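Local coordinates for periplasmic molybdate-binding protein (Azotobacter vinelandii, PDB 1ATG) that binds molybdate or tungstate in a cleft between its two domains, probably delivering molybdate to an ABC transporter as a periplasmic solute-binding protein, at residues Thr13-His27 with Gln208-Ile222. Residues are numbered along the deposited sequence; the frame is centred on the assembly and turned at random. Where two conformers were deposited one is given.
Sequences TLEQLAGQFAKQTGH and QFMSWMKGPKAVAII. With EDO (1,2-ethanediol), chain E.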
ATOM      1  N   THR A  13      -6.988  -1.426   6.134  1.00  5.30           N
ATOM      2  CA  THR A  13      -7.394  -0.091   6.584  1.00  5.17           C
ATOM      3  C   THR A  13      -8.705   0.323   5.943  1.00  5.79           C
ATOM      4  O   THR A  13      -9.598   0.860   6.619  1.00  6.77           O
ATOM      5  CB  THR A  13      -6.279   0.922   6.315  1.00  4.84           C
ATOM      6  OG1 THR A  13      -5.039   0.450   6.856  1.00  5.74           O
ATOM      7  CG2 THR A  13      -6.626   2.263   6.956  1.00  6.56           C
ATOM      8  N   LEU A  14      -8.870   0.030   4.653  1.00  6.07           N
ATOM      9  CA  LEU A  14     -10.129   0.354   3.985  1.00  6.36           C
ATOM     10  C   LEU A  14     -11.271  -0.465   4.578  1.00  7.37           C
ATOM     11  O   LEU A  14     -12.393   0.058   4.663  1.00  8.10           O
ATOM     12  CB  LEU A  14     -10.006   0.108   2.482  1.00  7.39           C
ATOM     13  CG  LEU A  14     -11.280   0.429   1.690  1.00  8.67           C
ATOM     14  CD1 LEU A  14     -11.731   1.878   1.865  1.00 10.25           C
ATOM     15  CD2 LEU A  14     -11.057   0.134   0.211  1.00 10.33           C
ATOM     16  N   GLU A  15     -11.027  -1.702   5.013  1.00  7.47           N
ATOM     17  CA  GLU A  15     -12.083  -2.479   5.673  1.00  8.45           C
ATOM     18  C   GLU A  15     -12.501  -1.775   6.951  1.00  8.62           C
ATOM     19  O   GLU A  15     -13.700  -1.672   7.259  1.00  9.64           O
ATOM     20  CB  GLU A  15     -11.600  -3.904   5.949  1.00  8.30           C
ATOM     21  CG  GLU A  15     -11.495  -4.731   4.668  1.00 10.62           C
ATOM     22  CD  GLU A  15     -10.736  -6.033   4.809  1.00 12.45           C
ATOM     23  OE1 GLU A  15      -9.961  -6.180   5.773  1.00 14.82           O
ATOM     24  OE2 GLU A  15     -10.892  -6.914   3.928  1.00 16.32           O
ATOM     25  N   GLN A  16     -11.548  -1.276   7.730  1.00  7.90           N
ATOM     26  CA  GLN A  16     -11.870  -0.519   8.936  1.00  8.99           C
ATOM     27  C   GLN A  16     -12.645   0.745   8.578  1.00  7.66           C
ATOM     28  O   GLN A  16     -13.657   1.074   9.231  1.00  9.12           O
ATOM     29  CB  GLN A  16     -10.624  -0.135   9.729  1.00  8.19           C
ATOM     30  CG  GLN A  16      -9.876  -1.325  10.303  1.00  9.20           C
ATOM     31  CD  GLN A  16      -8.562  -0.914  10.921  1.00  9.74           C
ATOM     32  OE1 GLN A  16      -7.809  -0.111  10.364  1.00  9.81           O
ATOM     33  NE2 GLN A  16      -8.239  -1.454  12.090  1.00 14.50           N
ATOM     34  N   LEU A  17     -12.192   1.482   7.577  1.00  7.33           N
ATOM     35  CA  LEU A  17     -12.859   2.709   7.156  1.00  8.12           C
ATOM     36  C   LEU A  17     -14.273   2.448   6.666  1.00  8.87           C
ATOM     37  O   LEU A  17     -15.197   3.173   7.066  1.00  8.90           O
ATOM     38  CB  LEU A  17     -12.056   3.395   6.058  1.00  7.03           C
ATOM     39  CG  LEU A  17     -10.711   3.991   6.488  1.00  6.53           C
ATOM     40  CD1 LEU A  17      -9.814   4.208   5.282  1.00  7.50           C
ATOM     41  CD2 LEU A  17     -10.931   5.316   7.215  1.00  7.22           C
ATOM     42  N   ALA A  18     -14.451   1.467   5.797  1.00 10.19           N
ATOM     43  CA  ALA A  18     -15.771   1.105   5.290  1.00 11.64           C
ATOM     44  C   ALA A  18     -16.698   0.732   6.433  1.00 11.71           C
ATOM     45  O   ALA A  18     -17.876   1.162   6.461  1.00 12.29           O
ATOM     46  CB  ALA A  18     -15.619  -0.060   4.316  1.00 14.85           C
ATOM     47  N   GLY A  19     -16.261   0.000   7.440  1.00 11.58           N
ATOM     48  CA  GLY A  19     -17.050  -0.372   8.601  1.00 11.71           C
ATOM     49  C   GLY A  19     -17.522   0.876   9.342  1.00 11.90           C
ATOM     50  O   GLY A  19     -18.701   0.986   9.726  1.00 12.09           O
ATOM     51  N   GLN A  20     -16.622   1.833   9.562  1.00 10.79           N
ATOM     52  CA  GLN A  20     -17.006   3.063  10.245  1.00 10.25           C
ATOM     53  C   GLN A  20     -17.946   3.895   9.393  1.00  9.11           C
ATOM     54  O   GLN A  20     -18.926   4.462   9.933  1.00 10.42           O
ATOM     55  CB  GLN A  20     -15.753   3.843  10.632  1.00 10.08           C
ATOM     56  CG  GLN A  20     -16.022   5.168  11.330  1.00 11.38           C
ATOM     57  CD  GLN A  20     -16.803   5.033  12.616  1.00 13.04           C
ATOM     58  OE1 GLN A  20     -17.440   6.001  13.071  1.00 13.80           O
ATOM     59  NE2 GLN A  20     -16.826   3.865  13.238  1.00 13.71           N
ATOM     60  N   PHE A  21     -17.739   4.000   8.097  1.00  9.26           N
ATOM     61  CA  PHE A  21     -18.593   4.787   7.218  1.00  8.74           C
ATOM     62  C   PHE A  21     -19.996   4.203   7.210  1.00 10.24           C
ATOM     63  O   PHE A  21     -20.999   4.934   7.188  1.00 10.17           O
ATOM     64  CB  PHE A  21     -17.990   4.830   5.817  1.00  9.47           C
ATOM     65  CG  PHE A  21     -18.723   5.665   4.809  1.00  8.45           C
ATOM     66  CD1 PHE A  21     -18.769   7.048   4.923  1.00  9.63           C
ATOM     67  CD2 PHE A  21     -19.358   5.069   3.731  1.00 10.52           C
ATOM     68  CE1 PHE A  21     -19.429   7.810   3.981  1.00 10.55           C
ATOM     69  CE2 PHE A  21     -20.020   5.833   2.790  1.00 12.36           C
ATOM     70  CZ  PHE A  21     -20.063   7.209   2.914  1.00 10.04           C
ATOM     71  N   ALA A  22     -20.090   2.872   7.229  1.00 11.80           N
ATOM     72  CA  ALA A  22     -21.382   2.185   7.284  1.00 12.97           C
ATOM     73  C   ALA A  22     -22.076   2.437   8.606  1.00 12.63           C
ATOM     74  O   ALA A  22     -23.292   2.735   8.617  1.00 13.35           O
ATOM     75  CB  ALA A  22     -21.143   0.696   7.063  1.00 14.33           C
ATOM     76  N   LYS A  23     -21.386   2.379   9.725  1.00 12.92           N
ATOM     77  CA  LYS A  23     -21.981   2.663  11.023  1.00 14.34           C
ATOM     78  C   LYS A  23     -22.534   4.086  11.032  1.00 12.78           C
ATOM     79  O   LYS A  23     -23.647   4.336  11.521  1.00 14.16           O
ATOM     80  CB  LYS A  23     -20.956   2.490  12.135  1.00 15.90           C
ATOM     81  CG  LYS A  23     -21.338   2.958  13.522  1.00 21.52           C
ATOM     82  CD  LYS A  23     -20.213   2.780  14.527  1.00 24.81           C
ATOM     83  CE  LYS A  23     -20.589   3.300  15.903  1.00 27.65           C
ATOM     84  NZ  LYS A  23     -21.516   2.379  16.616  1.00 29.91           N
ATOM     85  N   GLN A  24     -21.760   5.048  10.537  1.00 11.10           N
ATOM     86  CA  GLN A  24     -22.189   6.435  10.570  1.00 11.02           C
ATOM     87  C   GLN A  24     -23.316   6.778   9.624  1.00 10.26           C
ATOM     88  O   GLN A  24     -24.192   7.574  10.016  1.00 12.09           O
ATOM     89  CB  GLN A  24     -20.977   7.322  10.221  1.00 10.05           C
ATOM     90  CG  GLN A  24     -19.907   7.314  11.292  1.00 11.13           C
ATOM     91  CD  GLN A  24     -18.733   8.194  10.890  1.00 10.16           C
ATOM     92  OE1 GLN A  24     -18.884   9.083  10.054  1.00 10.26           O
ATOM     93  NE2 GLN A  24     -17.596   7.955  11.520  1.00  9.51           N
ATOM     94  N   THR A  25     -23.321   6.277   8.408  1.00 10.43           N
ATOM     95  CA  THR A  25     -24.214   6.679   7.355  1.00 11.02           C
ATOM     96  C   THR A  25     -25.208   5.643   6.871  1.00 11.49           C
ATOM     97  O   THR A  25     -26.118   5.999   6.124  1.00 11.48           O
ATOM     98  CB  THR A  25     -23.434   7.113   6.081  1.00 10.29           C
ATOM     99  OG1 THR A  25     -22.856   5.953   5.461  1.00 10.38           O
ATOM    100  CG2 THR A  25     -22.345   8.112   6.430  1.00 10.17           C
ATOM    101  N   GLY A  26     -24.975   4.381   7.204  1.00 12.24           N
ATOM    102  CA  GLY A  26     -25.845   3.309   6.736  1.00 15.42           C
ATOM    103  C   GLY A  26     -25.451   2.814   5.353  1.00 17.70           C
ATOM    104  O   GLY A  26     -26.055   1.861   4.846  1.00 20.96           O
ATOM    105  N   HIS A  27     -24.463   3.438   4.722  1.00 17.37           N
ATOM    106  CA  HIS A  27     -24.020   3.048   3.397  1.00 21.04           C
ATOM    107  C   HIS A  27     -22.985   1.924   3.479  1.00 20.60           C
ATOM    108  O   HIS A  27     -22.011   2.010   4.228  1.00 21.83           O
ATOM    109  CB  HIS A  27     -23.382   4.208   2.630  1.00 18.68           C
ATOM    110  CG  HIS A  27     -24.314   5.280   2.171  1.00 21.53           C
ATOM    111  ND1 HIS A  27     -25.251   5.079   1.179  1.00 23.49           N
ATOM    112  CD2 HIS A  27     -24.444   6.571   2.566  1.00 19.09           C
ATOM    113  CE1 HIS A  27     -25.926   6.198   0.988  1.00 23.99           C
ATOM    114  NE2 HIS A  27     -25.459   7.120   1.815  1.00 24.39           N
ATOM    115  N   GLN A 208     -19.328  11.977  -1.501  1.00 12.53           N
ATOM    116  CA  GLN A 208     -19.560  11.948  -0.061  1.00 12.05           C
ATOM    117  C   GLN A 208     -18.472  11.125   0.622  1.00 10.14           C
ATOM    118  O   GLN A 208     -17.903  11.548   1.626  1.00 11.63           O
ATOM    119  CB  GLN A 208     -20.938  11.383   0.288  1.00 14.42           C
ATOM    120  CG  GLN A 208     -21.194  11.346   1.788  1.00 14.39           C
ATOM    121  CD  GLN A 208     -22.537  10.790   2.185  1.00 14.80           C
ATOM    122  OE1 GLN A 208     -22.774  10.483   3.358  1.00 15.08           O
ATOM    123  NE2 GLN A 208     -23.445  10.653   1.223  1.00 15.82           N
ATOM    124  N   PHE A 209     -18.201   9.932   0.087  1.00 10.75           N
ATOM    125  CA  PHE A 209     -17.168   9.071   0.677  1.00 10.35           C
ATOM    126  C   PHE A 209     -15.805   9.722   0.591  1.00  8.92           C
ATOM    127  O   PHE A 209     -15.028   9.693   1.562  1.00  9.42           O
ATOM    128  CB  PHE A 209     -17.205   7.695  -0.003  1.00 10.37           C
ATOM    129  CG  PHE A 209     -16.217   6.725   0.589  1.00  8.62           C
ATOM    130  CD1 PHE A 209     -16.357   6.296   1.896  1.00 10.08           C
ATOM    131  CD2 PHE A 209     -15.148   6.251  -0.156  1.00 11.98           C
ATOM    132  CE1 PHE A 209     -15.453   5.405   2.452  1.00 11.40           C
ATOM    133  CE2 PHE A 209     -14.248   5.363   0.405  1.00 10.38           C
ATOM    134  CZ  PHE A 209     -14.389   4.936   1.700  1.00 12.78           C
ATOM    135  N   MET A 210     -15.455  10.347  -0.519  1.00  9.85           N
ATOM    136  CA  MET A 210     -14.176  11.021  -0.699  1.00 10.32           C
ATOM    137  C   MET A 210     -14.034  12.181   0.284  1.00 10.24           C
ATOM    138  O   MET A 210     -12.946  12.418   0.815  1.00  9.40           O
ATOM    139  CB  MET A 210     -13.984  11.464  -2.143  1.00 11.20           C
ATOM    140  CG  MET A 210     -13.809  10.297  -3.109  1.00 12.29           C
ATOM    141  SD  MET A 210     -12.207   9.476  -3.023  1.00 16.17           S
ATOM    142  CE  MET A 210     -11.322  10.452  -4.247  1.00 18.26           C
ATOM    143  N   SER A 211     -15.131  12.894   0.550  1.00 10.30           N
ATOM    144  CA  SER A 211     -15.125  13.968   1.535  0.70  9.96           C
ATOM    145  C   SER A 211     -14.933  13.398   2.939  1.00  8.74           C
ATOM    146  O   SER A 211     -14.122  13.881   3.724  1.00  9.24           O
ATOM    147  CB  SER A 211     -16.419  14.787   1.494  0.70 11.58           C
ATOM    148  OG  SER A 211     -16.488  15.679   2.603  0.70 13.53           O
ATOM    149  N   TRP A 212     -15.630  12.315   3.240  1.00  8.93           N
ATOM    150  CA  TRP A 212     -15.539  11.644   4.525  1.00  8.70           C
ATOM    151  C   TRP A 212     -14.122  11.144   4.803  1.00  7.74           C
ATOM    152  O   TRP A 212     -13.606  11.217   5.916  1.00  6.98           O
ATOM    153  CB  TRP A 212     -16.528  10.473   4.578  1.00  9.91           C
ATOM    154  CG  TRP A 212     -16.504   9.762   5.899  1.00  8.22           C
ATOM    155  CD1 TRP A 212     -17.178  10.093   7.040  1.00 10.51           C
ATOM    156  CD2 TRP A 212     -15.763   8.574   6.199  1.00  8.43           C
ATOM    157  NE1 TRP A 212     -16.873   9.202   8.036  1.00 10.11           N
ATOM    158  CE2 TRP A 212     -16.011   8.248   7.540  1.00  8.64           C
ATOM    159  CE3 TRP A 212     -14.892   7.755   5.458  1.00  9.08           C
ATOM    160  CZ2 TRP A 212     -15.438   7.151   8.165  1.00 10.47           C
ATOM    161  CZ3 TRP A 212     -14.338   6.655   6.084  1.00  9.48           C
ATOM    162  CH2 TRP A 212     -14.601   6.358   7.420  1.00 10.15           C
ATOM    163  N   MET A 213     -13.443  10.664   3.745  1.00  7.36           N
ATOM    164  CA  MET A 213     -12.069  10.201   3.860  1.00  6.93           C
ATOM    165  C   MET A 213     -11.089  11.251   4.342  1.00  7.16           C
ATOM    166  O   MET A 213     -10.008  10.897   4.830  1.00  7.71           O
ATOM    167  CB  MET A 213     -11.590   9.693   2.495  1.00  8.03           C
ATOM    168  CG  MET A 213     -12.126   8.308   2.161  1.00  9.37           C
ATOM    169  SD  MET A 213     -11.447   6.992   3.188  1.00  9.22           S
ATOM    170  CE  MET A 213      -9.687   7.205   2.904  1.00 11.79           C
ATOM    171  N   LYS A 214     -11.453  12.530   4.217  1.00  7.19           N
ATOM    172  CA  LYS A 214     -10.619  13.621   4.681  1.00  8.37           C
ATOM    173  C   LYS A 214     -11.008  14.081   6.085  1.00  8.51           C
ATOM    174  O   LYS A 214     -10.333  14.929   6.650  1.00  8.22           O
ATOM    175  CB  LYS A 214     -10.780  14.837   3.741  1.00  8.35           C
ATOM    176  CG  LYS A 214     -10.459  14.530   2.285  1.00  9.70           C
ATOM    177  CD  LYS A 214     -10.852  15.681   1.365  1.00 11.81           C
ATOM    178  CE  LYS A 214     -10.537  15.370  -0.088  1.00 13.68           C
ATOM    179  NZ  LYS A 214     -11.482  14.395  -0.683  1.00 16.04           N
ATOM    180  N   GLY A 215     -12.096  13.561   6.631  1.00  7.93           N
ATOM    181  CA  GLY A 215     -12.636  13.987   7.914  1.00  8.60           C
ATOM    182  C   GLY A 215     -11.910  13.385   9.089  1.00  7.69           C
ATOM    183  O   GLY A 215     -11.051  12.497   8.966  1.00  7.23           O
ATOM    184  N   PRO A 216     -12.229  13.839  10.306  1.00  7.16           N
ATOM    185  CA  PRO A 216     -11.495  13.452  11.488  1.00  8.31           C
ATOM    186  C   PRO A 216     -11.503  11.980  11.814  1.00  7.43           C
ATOM    187  O   PRO A 216     -10.469  11.434  12.209  1.00  7.97           O
ATOM    188  CB  PRO A 216     -12.090  14.296  12.611  1.00  9.25           C
ATOM    189  CG  PRO A 216     -12.823  15.404  11.950  1.00 13.12           C
ATOM    190  CD  PRO A 216     -13.186  14.954  10.569  1.00  9.04           C
ATOM    191  N   LYS A 217     -12.646  11.313  11.697  1.00  7.98           N
ATOM    192  CA  LYS A 217     -12.683   9.895  12.060  1.00  8.34           C
ATOM    193  C   LYS A 217     -11.898   9.043  11.071  1.00  6.35           C
ATOM    194  O   LYS A 217     -11.155   8.163  11.498  1.00  7.97           O
ATOM    195  CB  LYS A 217     -14.123   9.428  12.232  1.00 11.68           C
ATOM    196  CG  LYS A 217     -14.746   9.829  13.568  1.00 20.28           C
ATOM    197  CD  LYS A 217     -14.158   9.018  14.712  1.00 27.62           C
ATOM    198  CE  LYS A 217     -15.086   8.960  15.912  1.00 31.65           C
ATOM    199  NZ  LYS A 217     -14.371   8.548  17.155  1.00 33.75           N
ATOM    200  N   ALA A 218     -12.053   9.349   9.784  1.00  6.79           N
ATOM    201  CA  ALA A 218     -11.267   8.603   8.784  1.00  6.53           C
ATOM    202  C   ALA A 218      -9.777   8.841   8.981  1.00  5.68           C
ATOM    203  O   ALA A 218      -8.967   7.908   8.939  1.00  6.39           O
ATOM    204  CB  ALA A 218     -11.680   9.029   7.388  1.00  8.24           C
ATOM    205  N   VAL A 219      -9.381  10.102   9.187  1.00  6.21           N
ATOM    206  CA  VAL A 219      -7.958  10.403   9.388  1.00  6.28           C
ATOM    207  C   VAL A 219      -7.418   9.678  10.602  1.00  6.45           C
ATOM    208  O   VAL A 219      -6.278   9.189  10.589  1.00  6.42           O
ATOM    209  CB  VAL A 219      -7.736  11.924   9.452  1.00  7.54           C
ATOM    210  CG1 VAL A 219      -6.360  12.295   9.991  1.00  8.37           C
ATOM    211  CG2 VAL A 219      -7.909  12.563   8.078  1.00  8.22           C
ATOM    212  N   ALA A 220      -8.203   9.588  11.690  1.00  6.71           N
ATOM    213  CA  ALA A 220      -7.731   8.891  12.877  1.00  6.08           C
ATOM    214  C   ALA A 220      -7.517   7.408  12.600  1.00  6.13           C
ATOM    215  O   ALA A 220      -6.521   6.831  13.063  1.00  6.77           O
ATOM    216  CB  ALA A 220      -8.681   9.113  14.045  1.00  9.36           C
ATOM    217  N   ILE A 221      -8.383   6.780  11.831  1.00  6.11           N
ATOM    218  CA  ILE A 221      -8.219   5.378  11.456  1.00  5.98           C
ATOM    219  C   ILE A 221      -6.973   5.198  10.592  1.00  5.22           C
ATOM    220  O   ILE A 221      -6.198   4.269  10.794  1.00  5.93           O
ATOM    221  CB  ILE A 221      -9.482   4.854  10.748  1.00  6.89           C
ATOM    222  CG1 ILE A 221     -10.643   4.757  11.749  1.00  8.97           C
ATOM    223  CG2 ILE A 221      -9.236   3.520  10.065  1.00  7.44           C
ATOM    224  CD1 ILE A 221     -12.019   4.591  11.146  1.00  9.10           C
ATOM    225  N   ILE A 222      -6.770   6.108   9.648  1.00  5.39           N
ATOM    226  CA  ILE A 222      -5.593   6.063   8.771  1.00  4.69           C
ATOM    227  C   ILE A 222      -4.317   6.207   9.577  1.00  4.37           C
ATOM    228  O   ILE A 222      -3.360   5.451   9.371  1.00  4.77           O
ATOM    229  CB  ILE A 222      -5.756   7.140   7.684  1.00  4.95           C
ATOM    230  CG1 ILE A 222      -6.907   6.751   6.748  1.00  6.21           C
ATOM    231  CG2 ILE A 222      -4.471   7.357   6.906  1.00  6.25           C
ATOM    232  CD1 ILE A 222      -7.365   7.881   5.849  1.00  7.23           C
TER
HETATM  233  C1  EDO E 401      -4.934  -0.211  13.789  0.50 16.30           C
HETATM  234  O1  EDO E 401      -6.132  -1.173  13.793  0.50 16.09           O
HETATM  235  C2  EDO E 401      -3.568  -0.886  14.009  0.50 15.84           C
HETATM  236  O2  EDO E 401      -3.595  -2.285  13.303  0.50 14.84           O
HETATM  237  O   HOH W   1      -6.609   1.799  11.909  1.00  9.79           O
HETATM  238  O   HOH W   2     -25.941   9.670   1.036  1.00 27.98           O
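F21, F209 and W212 form an aromatic cluster that packs helix 13-25 against two consecutive helices in one domain of this periplasmic-binding-protein fold. F209 presents its edge to one F21 face in a T-shaped pair: the planes stand at 69° and F209 CD1 sits over the ring centre. On the opposite face T25 OG1 lies over the centre, fixed by its bond to F21 O. The indole of W212 is covered on one face by A218 CB and on the other by F21, whose CB makes a CH-pi contact 4.0 Å from the centroid of the W212 six-membered ring. Three residues line the indole edge, L17 through CB, Q20 through CG and Q24 through its amide. Together with F21 over the face, these three make the hole into which W212 fits as a knob. With CG anti to the backbone N, the indole reaches across to helix 13-25, where W212 NE1 donates to Q24 OE1 at 2.9 Å. That bond is bent, 143° at the hydrogen, and NE1 approaches from above the amide plane. A leucine in place of W212 would probably leave Q24 OE1 without this donor and open a gap beside F21.

Helix 216-222 runs nearly antiparallel to helix 13-25, at 154°, the axes of the two segments coming within 9.9 Å at closest approach. Here L17 is the reciprocal knob, among W212, A218, I221 and I222; its CD2 lies 3.7 Å from A218 CA, while its CD1 meets M213 CE. Behind this layer, L14 and F209 both rest on F53 of strand 51-53. Toward solvent, one water donates to both Q16 OE1 and I221 O, each at 2.7 Å.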